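Local coordinates for E3 ubiquitin-protein ligase HERC2 (Homo sapiens, PDB 4L1M) that probably transfers ubiquitin to target proteins as a HECT-type E3 ligase, and is represented here by its first RCC1-like beta-propeller domain, at residues 28-33 and 342-347; 64-69 and 107-112; 129-134 and 139-144; 185-190 and 197-202. All coordinates share one frame; numbering follows the deposited sequence.

Contact 1: residues 28-33 and 342-347; sequences IGWGLI and QHFDTL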
# COMPACT_ATOMS: atom_id res chain seq x y z
N ILE A 28 1.18 -18.15 1.38
CA ILE A 28 -0.13 -18.53 0.85
C ILE A 28 -0.68 -17.41 -0.03
O ILE A 28 -0.55 -16.23 0.31
CB ILE A 28 -1.16 -18.74 1.97
CG1 ILE A 28 -0.53 -19.41 3.18
CG2 ILE A 28 -2.32 -19.57 1.44
CD1 ILE A 28 0.03 -20.78 2.91
N GLY A 29 -1.26 -17.81 -1.16
CA GLY A 29 -1.91 -16.87 -2.07
C GLY A 29 -3.25 -17.39 -2.53
O GLY A 29 -3.50 -18.60 -2.53
N TRP A 30 -4.14 -16.47 -2.87
CA TRP A 30 -5.42 -16.84 -3.45
C TRP A 30 -6.00 -15.70 -4.22
O TRP A 30 -5.55 -14.57 -4.08
CB TRP A 30 -6.41 -17.35 -2.38
CG TRP A 30 -6.71 -16.38 -1.30
CD1 TRP A 30 -7.83 -15.62 -1.18
CD2 TRP A 30 -5.90 -16.09 -0.15
NE1 TRP A 30 -7.76 -14.86 -0.03
CE2 TRP A 30 -6.59 -15.14 0.61
CE3 TRP A 30 -4.66 -16.56 0.31
CZ2 TRP A 30 -6.08 -14.63 1.81
CZ3 TRP A 30 -4.15 -16.05 1.50
CH2 TRP A 30 -4.86 -15.09 2.23
N GLY A 31 -6.99 -16.00 -5.06
CA GLY A 31 -7.58 -15.02 -5.96
C GLY A 31 -7.32 -15.36 -7.41
O GLY A 31 -7.17 -16.52 -7.74
N LEU A 32 -7.24 -14.36 -8.27
CA LEU A 32 -7.06 -14.57 -9.71
C LEU A 32 -5.59 -14.82 -10.02
O LEU A 32 -4.82 -13.89 -10.26
CB LEU A 32 -7.62 -13.37 -10.49
CG LEU A 32 -7.56 -13.39 -12.03
CD1 LEU A 32 -8.33 -14.56 -12.61
CD2 LEU A 32 -8.08 -12.06 -12.58
N ILE A 33 -5.22 -16.08 -10.00
CA ILE A 33 -3.84 -16.51 -10.14
C ILE A 33 -3.77 -17.53 -11.23
O ILE A 33 -4.47 -18.53 -11.18
CB ILE A 33 -3.35 -17.13 -8.83
CG1 ILE A 33 -2.95 -16.03 -7.87
CG2 ILE A 33 -2.17 -18.07 -9.05
CD1 ILE A 33 -2.91 -16.50 -6.44
N GLN A 342 -11.40 -13.30 -4.25
CA GLN A 342 -10.43 -12.71 -3.32
C GLN A 342 -10.59 -13.28 -1.92
O GLN A 342 -9.70 -13.09 -1.07
CB GLN A 342 -10.60 -11.19 -3.19
CG GLN A 342 -10.33 -10.38 -4.45
CD GLN A 342 -11.54 -10.28 -5.32
OE1 GLN A 342 -12.20 -11.27 -5.58
NE2 GLN A 342 -11.86 -9.07 -5.77
N HIS A 343 -11.74 -13.91 -1.67
CA HIS A 343 -12.05 -14.51 -0.38
C HIS A 343 -12.41 -15.96 -0.59
O HIS A 343 -13.50 -16.26 -1.09
CB HIS A 343 -13.21 -13.77 0.26
CG HIS A 343 -13.01 -12.30 0.29
ND1 HIS A 343 -12.35 -11.66 1.31
CD2 HIS A 343 -13.35 -11.35 -0.60
CE1 HIS A 343 -12.31 -10.37 1.06
NE2 HIS A 343 -12.91 -10.15 -0.09
N PHE A 344 -11.54 -16.86 -0.17
CA PHE A 344 -11.76 -18.28 -0.41
C PHE A 344 -12.75 -18.89 0.56
O PHE A 344 -13.04 -20.06 0.46
CB PHE A 344 -10.44 -19.04 -0.36
CG PHE A 344 -9.73 -18.99 0.97
CD1 PHE A 344 -10.15 -19.75 2.04
CD2 PHE A 344 -8.62 -18.20 1.14
CE1 PHE A 344 -9.49 -19.71 3.25
CE2 PHE A 344 -7.95 -18.14 2.36
CZ PHE A 344 -8.39 -18.89 3.41
N ASP A 345 -13.28 -18.12 1.51
CA ASP A 345 -14.21 -18.66 2.50
C ASP A 345 -15.66 -18.35 2.20
O ASP A 345 -16.53 -18.69 3.00
CB ASP A 345 -13.86 -18.14 3.91
CG ASP A 345 -14.08 -16.63 4.05
OD1 ASP A 345 -14.02 -15.93 3.01
OD2 ASP A 345 -14.29 -16.16 5.19
N THR A 346 -15.94 -17.67 1.09
CA THR A 346 -17.32 -17.32 0.74
C THR A 346 -17.61 -17.55 -0.74
O THR A 346 -16.78 -17.29 -1.58
CB THR A 346 -17.68 -15.87 1.17
OG1 THR A 346 -18.94 -15.49 0.59
CG2 THR A 346 -16.63 -14.87 0.75
N LEU A 347 -18.80 -18.06 -1.02
CA LEU A 347 -19.25 -18.33 -2.40
C LEU A 347 -19.88 -17.04 -3.03
O LEU A 347 -19.74 -16.81 -4.22
CB LEU A 347 -20.22 -19.53 -2.46

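Contact 2: residues 64-69 and 107-112; sequences RFLILS and HHYLAL. With SO4 (sulfate ion), chain G.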
# COMPACT_ATOMS: atom_id res chain seq x y z
N ARG A 64 1.43 -7.61 -12.06
CA ARG A 64 2.49 -8.37 -11.45
C ARG A 64 2.79 -7.90 -10.03
O ARG A 64 2.22 -6.92 -9.55
CB ARG A 64 3.73 -8.31 -12.30
CG ARG A 64 4.21 -6.92 -12.64
CD ARG A 64 5.37 -6.97 -13.63
NE ARG A 64 5.07 -7.73 -14.86
CZ ARG A 64 5.61 -8.93 -15.16
NH1 ARG A 64 6.49 -9.57 -14.35
NH2 ARG A 64 5.28 -9.51 -16.32
N PHE A 65 3.63 -8.65 -9.33
CA PHE A 65 4.05 -8.27 -8.00
C PHE A 65 5.54 -8.43 -7.84
O PHE A 65 6.17 -9.25 -8.52
CB PHE A 65 3.28 -9.01 -6.89
CG PHE A 65 3.43 -10.52 -6.91
CD1 PHE A 65 2.78 -11.27 -7.85
CD2 PHE A 65 4.15 -11.17 -5.93
CE1 PHE A 65 2.90 -12.66 -7.84
CE2 PHE A 65 4.25 -12.55 -5.92
CZ PHE A 65 3.63 -13.29 -6.87
N LEU A 66 6.08 -7.61 -6.94
CA LEU A 66 7.45 -7.65 -6.56
C LEU A 66 7.56 -8.38 -5.24
O LEU A 66 6.69 -8.25 -4.37
CB LEU A 66 7.98 -6.24 -6.37
CG LEU A 66 8.10 -5.34 -7.59
CD1 LEU A 66 8.80 -4.07 -7.19
CD2 LEU A 66 8.88 -6.00 -8.72
N ILE A 67 8.65 -9.13 -5.08
CA ILE A 67 8.93 -9.82 -3.83
C ILE A 67 10.30 -9.42 -3.35
O ILE A 67 11.26 -9.47 -4.13
CB ILE A 67 8.93 -11.34 -4.02
CG1 ILE A 67 7.67 -11.81 -4.76
CG2 ILE A 67 9.03 -12.05 -2.70
CD1 ILE A 67 7.88 -12.08 -6.25
N LEU A 68 10.42 -9.01 -2.09
CA LEU A 68 11.71 -8.69 -1.50
C LEU A 68 12.16 -9.88 -0.67
O LEU A 68 11.39 -10.37 0.16
CB LEU A 68 11.58 -7.47 -0.60
CG LEU A 68 12.86 -7.03 0.13
CD1 LEU A 68 13.91 -6.65 -0.89
CD2 LEU A 68 12.60 -5.88 1.10
N SER A 69 13.41 -10.32 -0.87
CA SER A 69 13.97 -11.49 -0.17
C SER A 69 14.77 -11.07 1.03
O SER A 69 15.28 -9.94 1.10
CB SER A 69 14.90 -12.29 -1.08
OG SER A 69 14.77 -11.89 -2.41
N HIS A 107 1.55 0.62 -12.49
CA HIS A 107 2.50 0.03 -13.45
C HIS A 107 3.90 0.62 -13.24
O HIS A 107 4.66 0.78 -14.21
CB HIS A 107 2.04 0.31 -14.92
CG HIS A 107 0.67 -0.20 -15.22
ND1 HIS A 107 0.45 -1.41 -15.84
CD2 HIS A 107 -0.55 0.30 -14.92
CE1 HIS A 107 -0.85 -1.63 -15.93
NE2 HIS A 107 -1.48 -0.61 -15.37
N HIS A 108 4.22 1.02 -12.03
CA HIS A 108 5.55 1.47 -11.73
C HIS A 108 5.93 1.04 -10.34
O HIS A 108 5.07 0.72 -9.54
CB HIS A 108 5.72 2.97 -11.95
CG HIS A 108 5.14 3.83 -10.87
ND1 HIS A 108 3.79 3.90 -10.62
CD2 HIS A 108 5.73 4.71 -10.02
CE1 HIS A 108 3.57 4.77 -9.65
NE2 HIS A 108 4.73 5.28 -9.27
N TYR A 109 7.23 1.02 -10.08
CA TYR A 109 7.77 0.39 -8.88
C TYR A 109 8.79 1.32 -8.28
O TYR A 109 9.47 2.05 -9.01
CB TYR A 109 8.40 -0.94 -9.26
CG TYR A 109 7.53 -1.70 -10.23
CD1 TYR A 109 6.53 -2.54 -9.78
CD2 TYR A 109 7.67 -1.52 -11.59
CE1 TYR A 109 5.71 -3.21 -10.66
CE2 TYR A 109 6.85 -2.17 -12.49
CZ TYR A 109 5.87 -3.02 -12.02
OH TYR A 109 5.05 -3.66 -12.94
N LEU A 110 8.90 1.29 -6.95
CA LEU A 110 10.01 1.89 -6.23
C LEU A 110 10.73 0.85 -5.36
O LEU A 110 10.12 -0.08 -4.84
CB LEU A 110 9.50 2.97 -5.29
CG LEU A 110 8.76 4.12 -5.92
CD1 LEU A 110 8.39 5.11 -4.81
CD2 LEU A 110 9.60 4.83 -6.96
N ALA A 111 12.03 1.05 -5.19
CA ALA A 111 12.81 0.24 -4.31
C ALA A 111 13.76 1.11 -3.52
O ALA A 111 14.32 2.06 -4.06
CB ALA A 111 13.57 -0.79 -5.11
N LEU A 112 13.97 0.77 -2.24
CA LEU A 112 14.77 1.57 -1.32
C LEU A 112 15.92 0.74 -0.77
O LEU A 112 15.70 -0.32 -0.20
CB LEU A 112 13.91 2.06 -0.15
CG LEU A 112 14.64 2.81 0.97
CD1 LEU A 112 15.40 4.01 0.44
CD2 LEU A 112 13.68 3.27 2.04
S SO4 G . 3.27 -4.05 -16.17
O1 SO4 G . 3.81 -5.40 -16.46
O2 SO4 G . 2.44 -3.61 -17.33
O3 SO4 G . 2.44 -4.11 -14.93
O4 SO4 G . 4.39 -3.08 -15.93

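Contact 3: residues 129-134 and 139-144; sequences LGHGDT and EPKVIS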
# COMPACT_ATOMS: atom_id res chain seq x y z
N LEU A 129 8.33 8.55 -12.21
CA LEU A 129 9.59 7.89 -11.88
C LEU A 129 10.58 8.83 -11.19
O LEU A 129 11.57 8.36 -10.61
CB LEU A 129 10.23 7.26 -13.13
CG LEU A 129 9.32 6.27 -13.87
CD1 LEU A 129 9.98 5.72 -15.13
CD2 LEU A 129 8.85 5.13 -12.95
N GLY A 130 10.34 10.14 -11.27
CA GLY A 130 11.15 11.10 -10.54
C GLY A 130 12.50 11.51 -11.14
O GLY A 130 13.30 12.13 -10.47
N HIS A 131 12.74 11.21 -12.41
CA HIS A 131 14.02 11.54 -13.06
C HIS A 131 13.99 12.83 -13.87
O HIS A 131 14.93 13.11 -14.58
CB HIS A 131 14.46 10.40 -13.97
CG HIS A 131 14.47 9.08 -13.29
ND1 HIS A 131 15.30 8.81 -12.21
CD2 HIS A 131 13.74 7.96 -13.50
CE1 HIS A 131 15.08 7.58 -11.80
NE2 HIS A 131 14.14 7.04 -12.56
N GLY A 132 12.93 13.62 -13.74
CA GLY A 132 12.85 14.90 -14.46
C GLY A 132 12.50 14.79 -15.94
O GLY A 132 12.78 15.70 -16.70
N ASP A 133 11.90 13.67 -16.34
CA ASP A 133 11.33 13.51 -17.68
C ASP A 133 10.15 12.55 -17.58
O ASP A 133 9.75 12.21 -16.49
CB ASP A 133 12.40 13.01 -18.66
CG ASP A 133 12.97 11.65 -18.27
OD1 ASP A 133 12.21 10.78 -17.80
OD2 ASP A 133 14.18 11.43 -18.44
N THR A 134 9.60 12.11 -18.70
CA THR A 134 8.44 11.19 -18.67
C THR A 134 8.72 9.88 -19.43
O THR A 134 7.81 9.24 -19.93
CB THR A 134 7.17 11.86 -19.25
OG1 THR A 134 7.31 11.98 -20.67
CG2 THR A 134 6.91 13.26 -18.63
N GLU A 139 14.26 -1.05 -16.64
CA GLU A 139 15.06 -1.43 -15.47
C GLU A 139 15.25 -0.30 -14.47
O GLU A 139 15.27 0.87 -14.84
CB GLU A 139 16.41 -1.95 -15.91
CG GLU A 139 16.33 -3.31 -16.58
CD GLU A 139 17.71 -3.77 -17.04
OE1 GLU A 139 18.00 -3.77 -18.26
OE2 GLU A 139 18.53 -4.11 -16.17
N PRO A 140 15.38 -0.67 -13.18
CA PRO A 140 15.56 0.29 -12.09
C PRO A 140 16.64 1.32 -12.36
O PRO A 140 17.70 0.99 -12.88
CB PRO A 140 15.96 -0.59 -10.92
CG PRO A 140 15.31 -1.89 -11.18
CD PRO A 140 15.33 -2.05 -12.67
N LYS A 141 16.34 2.56 -12.02
CA LYS A 141 17.25 3.66 -12.14
C LYS A 141 17.21 4.48 -10.86
O LYS A 141 16.14 4.75 -10.32
CB LYS A 141 16.85 4.54 -13.32
CG LYS A 141 17.82 5.69 -13.56
CD LYS A 141 17.45 6.49 -14.79
CE LYS A 141 18.47 7.58 -15.05
NZ LYS A 141 17.82 8.72 -15.73
N VAL A 142 18.38 4.91 -10.41
CA VAL A 142 18.50 5.70 -9.19
C VAL A 142 17.82 7.03 -9.42
O VAL A 142 18.04 7.63 -10.45
CB VAL A 142 19.97 5.99 -8.81
CG1 VAL A 142 20.04 6.83 -7.55
CG2 VAL A 142 20.73 4.71 -8.58
N ILE A 143 17.01 7.46 -8.47
CA ILE A 143 16.49 8.82 -8.48
C ILE A 143 17.55 9.70 -7.83
O ILE A 143 17.66 9.75 -6.61
CB ILE A 143 15.18 8.96 -7.70
CG1 ILE A 143 14.09 8.04 -8.28
CG2 ILE A 143 14.72 10.41 -7.72
CD1 ILE A 143 12.76 8.14 -7.54
N SER A 144 18.32 10.39 -8.67
CA SER A 144 19.44 11.18 -8.19
C SER A 144 19.01 12.33 -7.26
O SER A 144 19.78 12.74 -6.42
CB SER A 144 20.26 11.71 -9.35
OG SER A 144 19.49 12.61 -10.11

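Contact 4: residues 185-190 and 197-202; sequences LGHGSS and MLVAGL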
# COMPACT_ATOMS: atom_id res chain seq x y z
N LEU A 185 -0.76 15.58 -5.34
CA LEU A 185 0.62 15.78 -4.86
C LEU A 185 0.68 16.68 -3.63
O LEU A 185 1.65 16.63 -2.88
CB LEU A 185 1.51 16.35 -5.97
CG LEU A 185 1.53 15.55 -7.27
CD1 LEU A 185 2.36 16.26 -8.32
CD2 LEU A 185 2.06 14.14 -7.04
N GLY A 186 -0.35 17.52 -3.41
CA GLY A 186 -0.41 18.38 -2.22
C GLY A 186 0.36 19.70 -2.27
O GLY A 186 0.64 20.28 -1.22
N HIS A 187 0.68 20.19 -3.46
CA HIS A 187 1.43 21.45 -3.58
C HIS A 187 0.58 22.63 -4.02
O HIS A 187 1.09 23.57 -4.57
CB HIS A 187 2.60 21.30 -4.55
CG HIS A 187 3.41 20.08 -4.30
ND1 HIS A 187 4.03 19.84 -3.09
CD2 HIS A 187 3.70 19.02 -5.09
CE1 HIS A 187 4.67 18.70 -3.16
NE2 HIS A 187 4.48 18.18 -4.36
N GLY A 188 -0.73 22.58 -3.79
CA GLY A 188 -1.59 23.73 -4.07
C GLY A 188 -1.97 23.96 -5.52
O GLY A 188 -2.47 25.01 -5.87
N SER A 189 -1.72 22.98 -6.37
CA SER A 189 -2.13 23.06 -7.78
C SER A 189 -2.30 21.65 -8.34
O SER A 189 -2.15 20.69 -7.61
CB SER A 189 -1.10 23.85 -8.60
OG SER A 189 0.01 23.06 -8.99
N SER A 190 -2.61 21.56 -9.62
CA SER A 190 -2.79 20.29 -10.29
C SER A 190 -1.61 19.95 -11.20
O SER A 190 -1.72 19.05 -12.03
CB SER A 190 -4.07 20.33 -11.15
OG SER A 190 -5.22 20.21 -10.34
N MET A 197 9.16 16.62 -4.93
CA MET A 197 8.94 17.96 -4.40
C MET A 197 8.39 17.92 -2.99
O MET A 197 7.45 17.19 -2.70
CB MET A 197 8.01 18.75 -5.31
CG MET A 197 7.90 20.23 -4.95
SD MET A 197 6.98 21.10 -6.24
CE MET A 197 6.34 22.53 -5.31
N LEU A 198 9.00 18.72 -2.12
CA LEU A 198 8.62 18.83 -0.73
C LEU A 198 7.18 19.23 -0.59
O LEU A 198 6.72 20.16 -1.24
CB LEU A 198 9.49 19.89 -0.04
CG LEU A 198 9.25 20.09 1.47
CD1 LEU A 198 9.58 18.82 2.25
CD2 LEU A 198 10.07 21.24 2.01
N VAL A 199 6.45 18.53 0.28
CA VAL A 199 5.11 18.97 0.64
C VAL A 199 5.23 20.04 1.74
O VAL A 199 5.22 19.75 2.94
CB VAL A 199 4.20 17.79 1.06
CG1 VAL A 199 2.80 18.27 1.39
CG2 VAL A 199 4.12 16.77 -0.05
N ALA A 200 5.31 21.30 1.32
CA ALA A 200 5.44 22.44 2.25
C ALA A 200 4.38 22.49 3.37
O ALA A 200 4.67 22.90 4.47
CB ALA A 200 5.42 23.76 1.48
N GLY A 201 3.15 22.10 3.06
CA GLY A 201 2.07 22.18 4.04
C GLY A 201 2.27 21.39 5.32
O GLY A 201 1.60 21.65 6.32
N LEU A 202 3.15 20.39 5.28
CA LEU A 202 3.45 19.59 6.48
C LEU A 202 4.82 19.91 7.07
O LEU A 202 5.21 19.31 8.04
CB LEU A 202 3.32 18.09 6.16
CG LEU A 202 1.86 17.66 5.95
CD1 LEU A 202 1.77 16.33 5.22
CD2 LEU A 202 1.11 17.56 7.27
O HOH W 1 4.08 21.94 -1.50

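Contact 1: residues 28-33 and 342-347
Phe344 covers one face of the Trp30 indole and does so edge-on: this is a T-shaped pair, centroids 4.7 Å apart between the five-membered ring and the phenyl ring, planes at 82°. The phenyl edge bearing CD2 and CE2 comes down on the indole, with Phe344 CD2 3.6 Å from Trp30 CD1 and Phe344 CE2 3.7 Å from Trp30 CE2. At the indole edge, near its plane, lie Gln342 O and His343 N. Trp30 NE1 gives Gln342 O a weak, bent hydrogen bond (2.8 Å, 123° at the hydrogen), and the same carbonyl has a further weak bond from Ser375 OG. The contact joins two adjacent blades of a seven-bladed propeller. Strand 27-31 comes from the N-terminal end of the chain but sits in one sheet with strands 365-370 and 374-379 from the C-terminal end, the "velcro" that closes the ring; the loop 342-347 belongs to the blade before it. A type I turn from His343 to Thr346 presents Phe344 to the indole. The side chains of Gln342 and His343 set out away from the tryptophan segment; Gln342 NE2 bonds to Asp339 OD1 and His343 ND1 to Ser334 OG.

Contact 2: residues 64-69 and 107-112
Tyr109 lies against Leu66 and Arg64 where two neighbouring propeller blades face each other. Each segment is the second strand of its four-stranded blade; the two run in the same direction with CA atoms 8.4 Å apart at Leu66 and Tyr109, and side chains, not backbone hydrogen bonds, join them. Tyr109 CB touches Leu66 CD1 at 3.8 Å. CG is slightly farther from that methyl, and ring atom CD1 meets both CD1 and CG of Leu66, the leucine approaching the ring obliquely. With its CG set beside the backbone N (chi1 -43°), the tyrosine reaches along the strand toward Arg64. At the tip, Tyr109 OH rests 3.4 Å from Arg64 CG and as close to CD, while the guanidinium plane stands at 81° to the phenol ring. The hydroxyl also donates to a sulfate ion, Tyr109 OH to O4 at 3.1 Å. That ion, probably from the crystallisation liquor, bridges the two segments at their N-terminal ends in this crystal: Arg64 NE bonds to sulfate O1 at 3.1 Å, and His107 ND1 holds O2 by a weak but fairly straight bond (3.3 Å, 166°). The Tyr109 ring also meets that of Trp121 in its own blade. The arginine chain bends at chi3, which brings NE to the sulfate, and the guanidinium is held from its other end by a hydrogen bond between Arg64 NH1 and Thr76 OG1.

Contact 3: residues 129-134 and 139-144
Lys141 lies across one face of the His131 imidazole, the two side chains crossing at a slant. Its methylene CD sits almost exactly over the ring, 3.9 Å from the centroid and 7° off the normal, a CH-pi contact. An extended chain, with CG opposite the backbone N (chi1 -177°), carries the lysine over the ring from CB, which lies 3.8 Å from His131 NE2, to the ammonium group beyond, where Lys141 NZ is 4.1 Å from His131 CB. Asp133 is not in contact with that ammonium, but its OD2 at 5.3 Å from Lys141 NZ could attract it weakly. The other face of the imidazole looks onto Leu129 O, so the ring is sandwiched between an aliphatic chain and a carbonyl. Its edge points at the backbone of 141-143: His131 CE1 is 3.3 Å from Val142 O, and Ile143 CG1 packs nearby at an oblique angle. Ile143 packs against backbone carbonyls of the Leu-Gly-His-Gly loop, a sequence that recurs in other blades, putting CD1 3.3 Å from Leu129 O and CG2 3.5 Å from Gly130 O. Gly130 has a positive phi (82°), which suits glycine. Strand 140-142 is the outer strand of its blade; Lys141 and Ile143 pair with strand 118-122 through Ser120 and Val118, Ser120 OG bonds to Leu129 O, and Gly132 bonds by its backbone to Ala194, in the loop before outer strand 196-198 of the next blade.

Contact 4: residues 185-190 and 197-202
In the Leu-Gly-His-Gly loop of an RCC1-type blade, His187 packs against Met197, the residue of the blade's outer strand that lies beside it. The two side chains slide past each other in opposite directions, and the methionine spreads over one face of the imidazole. Met197 CB begins the contact 3.7 Å from His187 NE2; CG follows above the rim, then SD at 4.2 Å from the ring centroid and 14° off the normal, a Met-aromatic contact, and finally CE, 4.0 Å from His187 CG. The extended methionine chain follows this course, starting with CG on the far side from the backbone N (chi1 -171°). Leu185 O lies over the opposite face, offset toward the rim; it also takes a hydrogen bond from Thr176 OG1 on strand 174-178. That strand pairs with the outer strand 196-198 in the propeller blade, bonding by its backbone to Met197 and, at Leu174, to Val199 just beyond. The corner of the imidazole at CE1 fits against the turning backbone, with His187 CE1 3.2 Å from both Met197 O and Leu198 O. Val199 packs beside the same corner: its CG2 is 3.7 Å from His187 CE1, and its CG1 faces Gly186 O. A water in the ring plane links the imidazole to the backbone that follows, 2.6 Å from His187 ND1, and accepts a hydrogen bond from Ala200 N at 3.1 Å, at the start of the 3-10 turn 200-202.

Overall arrangement
Contacts 2, 3 and 4 follow one another along the chain, all within the span that contact 1 brackets, and in space they step round the propeller in that order. The centres of contacts 1 and 2 lie 22 Å apart. Those of contacts 3 and 4 are 20 Å apart; contacts 1 and 4 fall on opposite sides of the chain's centre. Contacts 2 and 3 share the blade of strands 97-101, 108-113, 118-122 and 140-142 and touch, His108 CB packing on Leu129 CD2 at 3.9 Å. Contacts 3 and 4 repeat one loop-to-outer-strand design in successive blades, whereas contacts 1 and 2 join adjacent blades, contact 1 at the closure that completes the ring of the RCC1-like domain.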